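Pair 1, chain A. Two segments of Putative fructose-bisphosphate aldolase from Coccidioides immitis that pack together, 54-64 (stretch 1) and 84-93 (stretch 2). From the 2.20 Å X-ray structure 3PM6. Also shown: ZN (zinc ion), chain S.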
# COMPACT_ATOMS: atom_id res chain seq x y z
N ALA A 54 16.07 -9.33 -0.26
CA ALA A 54 15.74 -8.14 0.54
C ALA A 54 14.71 -8.51 1.56
O ALA A 54 14.16 -9.58 1.52
CB ALA A 54 15.18 -6.97 -0.35
N MET A 55 14.47 -7.61 2.51
CA MET A 55 13.36 -7.78 3.42
C MET A 55 12.61 -6.47 3.46
O MET A 55 13.22 -5.39 3.43
CB MET A 55 13.83 -8.19 4.82
CG MET A 55 14.36 -9.61 4.91
SD MET A 55 14.93 -10.05 6.61
CE MET A 55 15.26 -11.80 6.33
N ILE A 56 11.30 -6.56 3.53
CA ILE A 56 10.48 -5.36 3.70
C ILE A 56 10.16 -5.30 5.22
O ILE A 56 9.67 -6.28 5.79
CB ILE A 56 9.17 -5.46 2.83
CG1 ILE A 56 9.48 -5.53 1.32
CG2 ILE A 56 8.17 -4.35 3.17
CD1 ILE A 56 8.27 -5.80 0.48
N LEU A 57 10.49 -4.17 5.86
CA LEU A 57 10.18 -4.01 7.27
C LEU A 57 9.00 -3.08 7.49
O LEU A 57 8.95 -2.00 6.93
CB LEU A 57 11.41 -3.51 8.05
CG LEU A 57 12.37 -4.62 8.48
CD1 LEU A 57 12.87 -5.44 7.23
CD2 LEU A 57 13.56 -4.04 9.22
N LEU A 58 8.03 -3.50 8.30
CA LEU A 58 6.94 -2.61 8.68
C LEU A 58 7.04 -2.35 10.19
O LEU A 58 7.56 -3.20 10.91
CB LEU A 58 5.58 -3.22 8.31
CG LEU A 58 5.26 -3.32 6.80
CD1 LEU A 58 4.01 -4.16 6.68
CD2 LEU A 58 5.01 -1.90 6.17
N PHE A 59 6.56 -1.18 10.66
CA PHE A 59 6.49 -0.91 12.10
C PHE A 59 5.10 -1.28 12.60
O PHE A 59 4.18 -1.51 11.78
CB PHE A 59 6.79 0.57 12.41
CG PHE A 59 8.18 0.98 12.07
CD1 PHE A 59 9.29 0.31 12.61
CD2 PHE A 59 8.42 2.01 11.19
CE1 PHE A 59 10.59 0.67 12.26
CE2 PHE A 59 9.73 2.38 10.86
CZ PHE A 59 10.80 1.71 11.41
N PRO A 60 4.91 -1.38 13.95
CA PRO A 60 3.55 -1.62 14.44
C PRO A 60 2.55 -0.58 13.94
O PRO A 60 1.35 -0.87 13.80
CB PRO A 60 3.71 -1.52 15.98
CG PRO A 60 5.09 -2.05 16.24
CD PRO A 60 5.92 -1.80 14.94
N TRP A 61 3.04 0.63 13.70
CA TRP A 61 2.24 1.69 13.11
C TRP A 61 1.49 1.28 11.83
O TRP A 61 0.41 1.81 11.56
CB TRP A 61 3.09 2.93 12.78
CG TRP A 61 2.32 3.94 11.99
CD1 TRP A 61 1.49 4.91 12.49
CD2 TRP A 61 2.28 4.07 10.56
NE1 TRP A 61 0.94 5.64 11.45
CE2 TRP A 61 1.40 5.14 10.26
CE3 TRP A 61 2.90 3.38 9.50
CZ2 TRP A 61 1.13 5.56 8.94
CZ3 TRP A 61 2.63 3.78 8.19
CH2 TRP A 61 1.75 4.87 7.92
N ALA A 62 2.08 0.38 11.03
CA ALA A 62 1.44 -0.03 9.80
C ALA A 62 0.14 -0.78 10.08
O ALA A 62 -0.84 -0.66 9.33
CB ALA A 62 2.40 -0.86 8.95
N ILE A 63 0.12 -1.54 11.17
CA ILE A 63 -1.10 -2.24 11.58
C ILE A 63 -2.05 -1.22 12.27
O ILE A 63 -3.23 -1.14 11.92
CB ILE A 63 -0.76 -3.41 12.50
CG1 ILE A 63 0.08 -4.45 11.75
CG2 ILE A 63 -2.03 -4.02 13.07
CD1 ILE A 63 1.02 -5.28 12.69
N GLN A 64 -1.51 -0.41 13.21
CA GLN A 64 -2.28 0.65 13.90
C GLN A 64 -3.02 1.50 12.86
O GLN A 64 -4.19 1.79 13.02
CB GLN A 64 -1.35 1.53 14.78
CG GLN A 64 -0.99 0.93 16.16
CD GLN A 64 0.36 1.41 16.80
OE1 GLN A 64 0.90 2.51 16.52
NE2 GLN A 64 0.88 0.57 17.70
N PRO A 84 14.39 -13.57 -3.71
CA PRO A 84 13.86 -13.79 -2.35
C PRO A 84 13.66 -12.47 -1.57
O PRO A 84 14.62 -11.73 -1.30
CB PRO A 84 14.92 -14.68 -1.70
CG PRO A 84 15.76 -15.18 -2.82
CD PRO A 84 15.76 -14.07 -3.81
N ILE A 85 12.39 -12.20 -1.23
CA ILE A 85 12.04 -11.08 -0.37
C ILE A 85 11.01 -11.54 0.68
O ILE A 85 9.98 -12.12 0.33
CB ILE A 85 11.44 -9.91 -1.16
CG1 ILE A 85 12.29 -9.57 -2.38
CG2 ILE A 85 11.31 -8.69 -0.27
CD1 ILE A 85 11.63 -8.54 -3.30
N THR A 86 11.27 -11.26 1.96
CA THR A 86 10.32 -11.62 3.02
C THR A 86 9.93 -10.41 3.83
O THR A 86 10.53 -9.35 3.70
CB THR A 86 10.90 -12.72 3.95
OG1 THR A 86 12.03 -12.20 4.65
CG2 THR A 86 11.32 -13.99 3.11
N LEU A 87 8.94 -10.59 4.70
CA LEU A 87 8.30 -9.51 5.43
C LEU A 87 8.55 -9.61 6.96
O LEU A 87 8.35 -10.64 7.56
CB LEU A 87 6.80 -9.50 5.12
CG LEU A 87 5.97 -8.43 5.81
CD1 LEU A 87 6.43 -7.02 5.42
CD2 LEU A 87 4.50 -8.65 5.45
N HIS A 88 8.98 -8.50 7.55
CA HIS A 88 9.46 -8.49 8.93
C HIS A 88 8.77 -7.37 9.67
O HIS A 88 8.72 -6.23 9.18
CB HIS A 88 10.96 -8.23 8.88
CG HIS A 88 11.64 -8.25 10.22
ND1 HIS A 88 11.79 -9.40 10.96
CD2 HIS A 88 12.24 -7.26 10.92
CE1 HIS A 88 12.47 -9.12 12.06
NE2 HIS A 88 12.77 -7.83 12.05
N LEU A 89 8.22 -7.67 10.84
CA LEU A 89 7.78 -6.61 11.76
C LEU A 89 8.92 -6.11 12.61
O LEU A 89 9.42 -6.82 13.49
CB LEU A 89 6.61 -7.07 12.64
CG LEU A 89 5.90 -6.06 13.57
CD1 LEU A 89 5.21 -4.87 12.84
CD2 LEU A 89 4.90 -6.82 14.47
N ASP A 90 9.35 -4.87 12.38
CA ASP A 90 10.50 -4.32 13.14
C ASP A 90 10.01 -3.65 14.42
O ASP A 90 8.88 -3.13 14.46
CB ASP A 90 11.23 -3.33 12.21
CG ASP A 90 12.57 -2.85 12.75
OD1 ASP A 90 13.21 -3.52 13.61
OD2 ASP A 90 12.98 -1.76 12.29
N HIS A 91 10.84 -3.65 15.48
CA HIS A 91 10.55 -2.90 16.72
C HIS A 91 9.13 -3.05 17.25
O HIS A 91 8.46 -2.09 17.58
CB HIS A 91 10.95 -1.43 16.54
CG HIS A 91 12.42 -1.30 16.35
ND1 HIS A 91 13.30 -1.77 17.30
CD2 HIS A 91 13.17 -0.92 15.29
CE1 HIS A 91 14.53 -1.63 16.85
NE2 HIS A 91 14.47 -1.12 15.64
N ALA A 92 8.67 -4.28 17.32
CA ALA A 92 7.43 -4.52 17.99
C ALA A 92 7.75 -4.53 19.48
O ALA A 92 8.41 -5.45 19.97
CB ALA A 92 6.87 -5.86 17.52
N GLN A 93 7.31 -3.50 20.20
CA GLN A 93 7.74 -3.31 21.58
C GLN A 93 6.63 -3.51 22.60
O GLN A 93 6.78 -3.12 23.77
CB GLN A 93 8.41 -1.93 21.77
CG GLN A 93 9.63 -1.72 20.83
CD GLN A 93 10.29 -0.35 21.04
OE1 GLN A 93 9.68 0.58 21.57
NE2 GLN A 93 11.56 -0.24 20.63
ZN ZN S . 16.24 -0.56 14.63

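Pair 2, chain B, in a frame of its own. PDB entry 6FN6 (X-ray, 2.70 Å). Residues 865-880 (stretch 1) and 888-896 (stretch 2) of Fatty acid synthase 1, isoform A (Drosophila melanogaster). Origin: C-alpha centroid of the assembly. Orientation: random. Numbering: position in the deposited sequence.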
# COMPACT_ATOMS: atom_id res chain seq x y z
N PRO B 865 -30.72 11.01 -17.53
CA PRO B 865 -31.22 9.82 -16.82
C PRO B 865 -30.72 8.54 -17.47
O PRO B 865 -30.46 8.51 -18.67
CB PRO B 865 -32.74 9.95 -16.95
CG PRO B 865 -32.96 10.80 -18.15
CD PRO B 865 -31.81 11.77 -18.17
N LEU B 866 -30.58 7.49 -16.67
CA LEU B 866 -30.04 6.22 -17.15
C LEU B 866 -31.12 5.32 -17.72
O LEU B 866 -32.31 5.53 -17.45
CB LEU B 866 -29.32 5.50 -16.02
CG LEU B 866 -27.90 5.96 -15.66
CD1 LEU B 866 -27.88 7.41 -15.22
CD2 LEU B 866 -27.35 5.06 -14.56
N PRO B 867 -30.73 4.32 -18.52
CA PRO B 867 -31.67 3.27 -18.89
C PRO B 867 -32.24 2.61 -17.64
O PRO B 867 -31.57 2.57 -16.61
CB PRO B 867 -30.82 2.29 -19.70
CG PRO B 867 -29.71 3.11 -20.22
CD PRO B 867 -29.42 4.13 -19.17
N THR B 868 -33.47 2.10 -17.73
CA THR B 868 -34.14 1.53 -16.57
C THR B 868 -34.63 0.11 -16.82
O THR B 868 -35.16 -0.21 -17.88
CB THR B 868 -35.36 2.38 -16.16
OG1 THR B 868 -36.23 2.55 -17.28
CG2 THR B 868 -34.91 3.74 -15.65
N SER B 869 -34.43 -0.74 -15.82
CA SER B 869 -35.02 -2.07 -15.80
C SER B 869 -36.03 -2.07 -14.66
O SER B 869 -35.67 -2.29 -13.50
CB SER B 869 -33.96 -3.15 -15.61
OG SER B 869 -32.93 -3.02 -16.57
N VAL B 870 -37.29 -1.81 -14.99
CA VAL B 870 -38.31 -1.55 -13.99
C VAL B 870 -38.99 -2.83 -13.51
O VAL B 870 -39.27 -3.73 -14.30
CB VAL B 870 -39.36 -0.56 -14.52
CG1 VAL B 870 -40.30 -0.11 -13.41
CG2 VAL B 870 -38.69 0.65 -15.17
N PHE B 871 -39.25 -2.89 -12.21
CA PHE B 871 -40.00 -3.99 -11.61
C PHE B 871 -41.09 -3.42 -10.71
O PHE B 871 -40.88 -2.40 -10.04
CB PHE B 871 -39.07 -4.90 -10.80
CG PHE B 871 -38.00 -5.56 -11.63
CD1 PHE B 871 -36.82 -4.89 -11.93
CD2 PHE B 871 -38.16 -6.85 -12.10
CE1 PHE B 871 -35.84 -5.49 -12.69
CE2 PHE B 871 -37.18 -7.46 -12.86
CZ PHE B 871 -36.02 -6.78 -13.15
N ASN B 872 -42.26 -4.05 -10.68
CA ASN B 872 -43.35 -3.56 -9.84
C ASN B 872 -43.20 -4.07 -8.41
O ASN B 872 -42.26 -4.81 -8.10
CB ASN B 872 -44.72 -3.98 -10.41
CG ASN B 872 -44.85 -5.47 -10.60
OD1 ASN B 872 -44.20 -6.26 -9.92
ND2 ASN B 872 -45.71 -5.88 -11.53
N ASP B 873 -44.11 -3.65 -7.53
CA ASP B 873 -43.98 -3.91 -6.10
C ASP B 873 -43.93 -5.40 -5.76
O ASP B 873 -43.45 -5.78 -4.70
CB ASP B 873 -45.12 -3.24 -5.33
CG ASP B 873 -46.49 -3.58 -5.89
OD1 ASP B 873 -46.56 -4.10 -7.02
OD2 ASP B 873 -47.50 -3.31 -5.20
N GLN B 874 -44.43 -6.23 -6.67
CA GLN B 874 -44.49 -7.67 -6.43
C GLN B 874 -43.21 -8.38 -6.87
O GLN B 874 -42.89 -9.47 -6.39
CB GLN B 874 -45.69 -8.29 -7.16
CG GLN B 874 -47.04 -7.80 -6.66
CD GLN B 874 -47.25 -8.08 -5.18
OE1 GLN B 874 -46.62 -8.97 -4.61
NE2 GLN B 874 -48.13 -7.31 -4.56
N GLN B 875 -42.48 -7.77 -7.80
CA GLN B 875 -41.28 -8.38 -8.37
C GLN B 875 -40.00 -7.86 -7.72
O GLN B 875 -38.98 -7.69 -8.40
CB GLN B 875 -41.23 -8.11 -9.87
CG GLN B 875 -42.44 -8.59 -10.65
CD GLN B 875 -42.59 -7.89 -11.98
OE1 GLN B 875 -41.92 -6.89 -12.25
NE2 GLN B 875 -43.47 -8.41 -12.83
N VAL B 876 -40.03 -7.63 -6.41
CA VAL B 876 -38.86 -7.12 -5.71
C VAL B 876 -37.75 -8.17 -5.68
O VAL B 876 -36.57 -7.83 -5.84
CB VAL B 876 -39.22 -6.67 -4.28
CG1 VAL B 876 -37.98 -6.16 -3.54
CG2 VAL B 876 -40.28 -5.59 -4.32
N GLU B 877 -38.12 -9.42 -5.47
CA GLU B 877 -37.15 -10.51 -5.45
C GLU B 877 -36.40 -10.55 -6.78
O GLU B 877 -35.17 -10.50 -6.82
CB GLU B 877 -37.83 -11.86 -5.18
CG GLU B 877 -36.88 -13.06 -5.22
CD GLU B 877 -37.61 -14.38 -5.03
OE1 GLU B 877 -38.76 -14.36 -4.54
OE2 GLU B 877 -37.02 -15.43 -5.37
N GLN B 878 -37.15 -10.62 -7.87
CA GLN B 878 -36.57 -10.72 -9.20
C GLN B 878 -35.73 -9.49 -9.50
O GLN B 878 -34.70 -9.57 -10.17
CB GLN B 878 -37.67 -10.88 -10.26
CG GLN B 878 -38.51 -12.14 -10.09
CD GLN B 878 -37.67 -13.41 -10.09
OE1 GLN B 878 -36.79 -13.59 -10.93
NE2 GLN B 878 -37.95 -14.29 -9.14
N ALA B 879 -36.16 -8.34 -8.99
CA ALA B 879 -35.43 -7.09 -9.16
C ALA B 879 -34.03 -7.20 -8.57
O ALA B 879 -33.04 -6.84 -9.21
CB ALA B 879 -36.19 -5.94 -8.53
N PHE B 880 -33.95 -7.69 -7.34
CA PHE B 880 -32.66 -7.85 -6.66
C PHE B 880 -31.78 -8.90 -7.33
O PHE B 880 -30.61 -8.65 -7.60
CB PHE B 880 -32.88 -8.23 -5.19
CG PHE B 880 -33.02 -7.05 -4.28
CD1 PHE B 880 -34.19 -6.32 -4.24
CD2 PHE B 880 -31.97 -6.67 -3.45
CE1 PHE B 880 -34.32 -5.23 -3.39
CE2 PHE B 880 -32.09 -5.59 -2.61
CZ PHE B 880 -33.27 -4.87 -2.58
N HIS B 888 -27.28 -6.36 -16.22
CA HIS B 888 -28.09 -5.15 -16.35
C HIS B 888 -27.24 -3.96 -16.75
O HIS B 888 -26.09 -3.84 -16.35
CB HIS B 888 -28.82 -4.85 -15.04
CG HIS B 888 -27.91 -4.43 -13.93
ND1 HIS B 888 -27.68 -3.11 -13.62
CD2 HIS B 888 -27.16 -5.15 -13.06
CE1 HIS B 888 -26.83 -3.03 -12.61
NE2 HIS B 888 -26.50 -4.26 -12.25
N ILE B 889 -27.85 -3.06 -17.52
CA ILE B 889 -27.20 -1.82 -17.92
C ILE B 889 -28.06 -0.65 -17.46
O ILE B 889 -29.22 -0.53 -17.85
CB ILE B 889 -26.97 -1.78 -19.45
CG1 ILE B 889 -25.96 -2.85 -19.86
CG2 ILE B 889 -26.51 -0.38 -19.90
CD1 ILE B 889 -25.70 -2.92 -21.36
N GLY B 890 -27.48 0.19 -16.61
CA GLY B 890 -28.19 1.34 -16.08
C GLY B 890 -28.72 1.10 -14.69
O GLY B 890 -28.14 0.34 -13.91
N LYS B 891 -29.84 1.75 -14.37
CA LYS B 891 -30.40 1.68 -13.02
C LYS B 891 -31.57 0.70 -12.93
O LYS B 891 -32.43 0.67 -13.80
CB LYS B 891 -30.85 3.06 -12.56
CG LYS B 891 -30.99 3.21 -11.06
CD LYS B 891 -29.67 2.95 -10.35
CE LYS B 891 -29.40 3.97 -9.25
NZ LYS B 891 -28.03 3.82 -8.69
N VAL B 892 -31.59 -0.08 -11.85
CA VAL B 892 -32.69 -0.99 -11.56
C VAL B 892 -33.69 -0.26 -10.66
O VAL B 892 -33.33 0.18 -9.57
CB VAL B 892 -32.19 -2.29 -10.90
CG1 VAL B 892 -33.34 -3.25 -10.62
CG2 VAL B 892 -31.13 -2.95 -11.77
N VAL B 893 -34.93 -0.15 -11.11
CA VAL B 893 -35.93 0.65 -10.40
C VAL B 893 -37.19 -0.16 -10.06
O VAL B 893 -37.68 -0.95 -10.86
CB VAL B 893 -36.31 1.90 -11.20
CG1 VAL B 893 -37.14 2.85 -10.35
CG2 VAL B 893 -35.06 2.60 -11.74
N ILE B 894 -37.71 0.06 -8.85
CA ILE B 894 -38.96 -0.55 -8.43
C ILE B 894 -40.10 0.45 -8.54
O ILE B 894 -40.05 1.53 -7.97
CB ILE B 894 -38.87 -1.11 -7.00
CG1 ILE B 894 -37.96 -2.34 -6.99
CG2 ILE B 894 -40.26 -1.49 -6.47
CD1 ILE B 894 -37.62 -2.85 -5.61
N LYS B 895 -41.13 0.06 -9.29
CA LYS B 895 -42.30 0.91 -9.51
C LYS B 895 -43.31 0.73 -8.38
O LYS B 895 -44.17 -0.15 -8.43
CB LYS B 895 -42.95 0.56 -10.85
CG LYS B 895 -44.22 1.33 -11.18
CD LYS B 895 -45.13 0.51 -12.08
CE LYS B 895 -44.51 0.26 -13.45
NZ LYS B 895 -45.37 -0.60 -14.30
N VAL B 896 -43.19 1.57 -7.35
CA VAL B 896 -44.11 1.51 -6.22
C VAL B 896 -45.47 2.05 -6.64
O VAL B 896 -46.51 1.46 -6.32
CB VAL B 896 -43.55 2.30 -5.02
CG1 VAL B 896 -44.46 2.14 -3.81
CG2 VAL B 896 -42.13 1.83 -4.69

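Both pairs place two parallel strands side by side and follow the first strand with a short connection into a helix; in pair 2 this includes a type I turn from B:Asn872 to B:Gln875. Superposing N, CA and C of 14 central residues gives an RMSD of 0.8 Å. The strand axes approach to 4.7 Å in pair 1 and 4.4 Å in pair 2, with signed crossing angles of -26° and -30°, and the buried areas, 802 and 796 Å², are nearly equal.

Backbone hydrogen bonds set out the same parallel register in both pairs, although the matched side chains differ. A:Ile56 matches B:Ser869, and each bonds through both its N and its O to the neighbouring strand: A:Ile56 N to A:Thr86 O (2.9 Å) and A:His88 N to A:Ile56 O (2.9 Å), against B:Ser869 N to B:Lys891 O (3.2 Å) and B:Val893 N to B:Ser869 O (3.3 Å). The ladder continues at A:Leu58 and its match B:Phe871, where A:Asp90 N donates to A:Leu58 O (2.9 Å) and B:Lys895 N to B:Phe871 O (2.6 Å).

On the face bearing A:Ile56, A:Leu58, A:Leu87 and A:Leu89, aliphatic side chains pack against one another. A:Leu87 CD1 lies 3.9 Å from A:Ile56 CG2 and 4.0 Å from A:Leu58 CD1, thus touching two consecutive side chains of that face. In pair 2 the small B:Ser869 replaces isoleucine, and its side chain comes no nearer than 4.5 Å to the other stretch. The contact between A:Leu58 and A:Leu87 has its counterpart in B:Phe871 CE1 and B:Val892 CG1, 3.9 Å apart.

A:Leu89 and its match B:Ile894 both touch the helix that follows strand one; in pair 2 B:Val892 does so as well, its CG1 3.9 Å from B:Ala879 O. A:Leu89 CD1 packs 3.8 Å from A:Pro60 CD and 4.2 Å from A:Ile63 CD1. B:Ile894 CD1 lies 3.9 Å from B:Val876 CG1, while its CG1 is 4.3 Å from B:Ala879 CB. The helices nevertheless run differently, at 100° to the second strand in pair 1 and 175° in pair 2.

The other face carries A:Met55, A:Leu57, A:Thr86 and A:His88, matched by B:Thr868, B:Val870, B:Lys891 and B:Val893. A:Leu57 CG meets the edge of the A:His88 ring, 3.6 Å from A:His88 CD2, where pair 2 has the aliphatic B:Val893. B:Val870 CG1 packs against B:Lys895 CB at 3.7 Å, where pair 1 has A:Asp90, whose CG lies 3.9 Å from A:Leu57 CD2.

At the strand entry, A:Ile85 matches B:Gly890. A:Ile85 CG2 contacts A:Ile56 CG1 at 4.0 Å. B:Gly890 adopts phi/psi of 100/-150°, and an ideal CB there would clash with B:Pro867 O at 2.4 Å.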